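Local coordinates for protein glutathione S-transferase enzyme with thioredoxin-like domain (Xenorhabdus nematophila, PDB 4L8E) that binds glutathione and, as a member of the glutathione transferase family, probably conjugates it to electrophilic substrates, at residues K214-L217 with E218-Q221. Numbering follows the deposited sequence.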
ATOM      1  N   LYS A 214      14.542 -17.769   1.896  1.00 21.73           N
ATOM      2  CA  LYS A 214      15.469 -18.128   2.968  1.00 23.10           C
ATOM      3  C   LYS A 214      16.864 -17.540   2.711  1.00 24.05           C
ATOM      4  O   LYS A 214      17.476 -16.947   3.606  1.00 21.37           O
ATOM      5  CB  LYS A 214      15.552 -19.651   3.137  1.00 26.04           C
ATOM      6  CG  LYS A 214      16.434 -20.068   4.293  1.00 26.10           C
ATOM      7  CD  LYS A 214      16.491 -21.563   4.490  1.00 28.12           C
ATOM      8  CE  LYS A 214      17.420 -21.933   5.655  1.00 39.36           C
ATOM      9  NZ  LYS A 214      17.274 -23.361   5.992  1.00 59.51           N
ATOM     10  N   LYS A 215      17.389 -17.714   1.504  1.00 21.32           N
ATOM     11  CA  LYS A 215      18.718 -17.158   1.212  1.00 24.16           C
ATOM     12  C   LYS A 215      18.740 -15.636   1.274  1.00 25.45           C
ATOM     13  O   LYS A 215      19.709 -15.042   1.755  1.00 23.30           O
ATOM     14  CB  LYS A 215      19.265 -17.656  -0.134  1.00 25.04           C
ATOM     15  CG  LYS A 215      19.553 -19.145  -0.179  1.00 36.55           C
ATOM     16  CD  LYS A 215      20.383 -19.496  -1.398  1.00 50.86           C
ATOM     17  CE  LYS A 215      20.652 -20.998  -1.510  1.00 59.60           C
ATOM     18  NZ  LYS A 215      19.400 -21.813  -1.678  1.00 62.22           N
ATOM     19  N   TRP A 216      17.669 -14.991   0.800  1.00 19.75           N
ATOM     20  CA  TRP A 216      17.572 -13.533   0.815  1.00 18.90           C
ATOM     21  C   TRP A 216      17.480 -13.020   2.261  1.00 20.80           C
ATOM     22  O   TRP A 216      18.124 -12.030   2.605  1.00 18.69           O
ATOM     23  CB  TRP A 216      16.394 -13.134  -0.076  1.00 18.43           C
ATOM     24  CG  TRP A 216      15.922 -11.730  -0.045  1.00 17.32           C
ATOM     25  CD1 TRP A 216      16.300 -10.714  -0.874  1.00 20.94           C
ATOM     26  CD2 TRP A 216      14.910 -11.197   0.810  1.00 18.60           C
ATOM     27  NE1 TRP A 216      15.599  -9.577  -0.574  1.00 19.62           N
ATOM     28  CE2 TRP A 216      14.737  -9.848   0.459  1.00 21.31           C
ATOM     29  CE3 TRP A 216      14.133 -11.733   1.845  1.00 18.07           C
ATOM     30  CZ2 TRP A 216      13.839  -9.015   1.125  1.00 21.34           C
ATOM     31  CZ3 TRP A 216      13.233 -10.900   2.497  1.00 18.94           C
ATOM     32  CH2 TRP A 216      13.092  -9.565   2.130  1.00 21.25           C
ATOM     33  N   LEU A 217      16.736 -13.715   3.119  1.00 18.43           N
ATOM     34  CA  LEU A 217      16.666 -13.336   4.534  1.00 17.99           C
ATOM     35  C   LEU A 217      18.057 -13.400   5.164  1.00 20.06           C
ATOM     36  O   LEU A 217      18.485 -12.466   5.839  1.00 20.60           O
ATOM     37  CB  LEU A 217      15.730 -14.265   5.297  1.00 22.04           C
ATOM     38  CG  LEU A 217      14.234 -13.947   5.241  1.00 23.89           C
ATOM     39  CD1 LEU A 217      13.441 -15.118   5.864  1.00 27.35           C
ATOM     40  CD2 LEU A 217      13.878 -12.634   5.927  1.00 19.78           C
ATOM     41  N   GLU A 218      18.748 -14.502   4.923  1.00 23.06           N
ATOM     42  CA  GLU A 218      20.092 -14.727   5.433  1.00 25.44           C
ATOM     43  C   GLU A 218      21.052 -13.624   4.970  1.00 26.55           C
ATOM     44  O   GLU A 218      21.904 -13.169   5.728  1.00 24.02           O
ATOM     45  CB  GLU A 218      20.577 -16.122   5.020  1.00 30.09           C
ATOM     46  CG  GLU A 218      19.949 -17.244   5.863  1.00 29.53           C
ATOM     47  CD  GLU A 218      20.060 -18.665   5.281  1.00 44.31           C
ATOM     48  OE1 GLU A 218      20.541 -18.875   4.139  1.00 37.38           O
ATOM     49  OE2 GLU A 218      19.634 -19.590   5.999  1.00 45.87           O
ATOM     50  N   LYS A 219      20.914 -13.216   3.717  1.00 24.09           N
ATOM     51  CA  LYS A 219      21.759 -12.183   3.130  1.00 26.83           C
ATOM     52  C   LYS A 219      21.524 -10.822   3.814  1.00 22.81           C
ATOM     53  O   LYS A 219      22.468 -10.097   4.148  1.00 23.82           O
ATOM     54  CB  LYS A 219      21.395 -12.079   1.639  1.00 30.01           C
ATOM     55  CG  LYS A 219      22.162 -11.103   0.805  1.00 36.42           C
ATOM     56  CD  LYS A 219      22.005 -11.443  -0.693  1.00 31.61           C
ATOM     57  CE  LYS A 219      20.591 -11.218  -1.226  1.00 25.87           C
ATOM     58  NZ  LYS A 219      20.501 -11.659  -2.651  1.00 27.62           N
ATOM     59  N   ILE A 220      20.261 -10.464   3.992  1.00 19.94           N
ATOM     60  CA  ILE A 220      19.930  -9.157   4.557  1.00 19.40           C
ATOM     61  C   ILE A 220      20.281  -9.112   6.056  1.00 19.99           C
ATOM     62  O   ILE A 220      20.669  -8.069   6.606  1.00 19.97           O
ATOM     63  CB  ILE A 220      18.465  -8.824   4.297  1.00 18.28           C
ATOM     64  CG1 ILE A 220      18.263  -8.600   2.797  1.00 19.96           C
ATOM     65  CG2 ILE A 220      18.034  -7.583   5.067  1.00 18.50           C
ATOM     66  CD1 ILE A 220      16.854  -8.627   2.389  1.00 23.15           C
ATOM     67  N   GLN A 221      20.169 -10.259   6.712  1.00 21.77           N
ATOM     68  CA  GLN A 221      20.543 -10.381   8.118  1.00 22.74           C
ATOM     69  C   GLN A 221      22.021 -10.072   8.341  1.00 23.64           C
ATOM     70  O   GLN A 221      22.422  -9.632   9.417  1.00 27.29           O
ATOM     71  CB  GLN A 221      20.221 -11.789   8.612  1.00 27.41           C
ATOM     72  CG  GLN A 221      20.262 -11.969  10.108  1.00 45.39           C
ATOM     73  CD  GLN A 221      19.972 -13.408  10.524  1.00 65.28           C
ATOM     74  OE1 GLN A 221      20.267 -14.355   9.787  1.00 65.65           O
ATOM     75  NE2 GLN A 221      19.387 -13.577  11.707  1.00 75.27           N
TER
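Ile220 reaches back one helical turn and lays its CD1 methyl over one face of the Trp216 indole, a CH-pi contact on the five-membered ring; the methyl is modelled closer to the ring than carbons can pack, so the exact distance is doubtful. Two torsions bring them together: Trp216 swings its ring toward the C-terminal end of the helix, CG anti to the backbone N (chi1 169°), and Ile220 carries CG1 anti to its own carbonyl carbon. A hydrogen bond from NE1 to Asp190 OD1 helps fix the orientation of the indole, and the Trp216 side chain also touches Val193 of helix 188-197.

On the outer side of the same helix, Lys214 and Glu218 form a second i to i+4 pair. The lysine chain runs fully extended past the carboxylate, so that it is CE which comes to 3.2 Å from Glu218 OE2. Lys214 NZ forms its salt bridge with Glu208 OE2; its 4.4 Å separation from Glu218 OE2 is beyond a salt bridge, and the attraction to Glu218 is probably a modest, through-space one.

Beneath these side chains runs the backbone ladder, from Glu218 N to Lys214 O at 3.1 Å through to Gln221 N to Leu217 O at 2.9 Å. This is the i to i+4 pattern of an amphipathic alpha-helix, here helix 211-221, whose buried Leu217 and Ile220 both rest on Tyr194 of helix 188-197 in the all-helical C-terminal domain of the glutathione transferase fold.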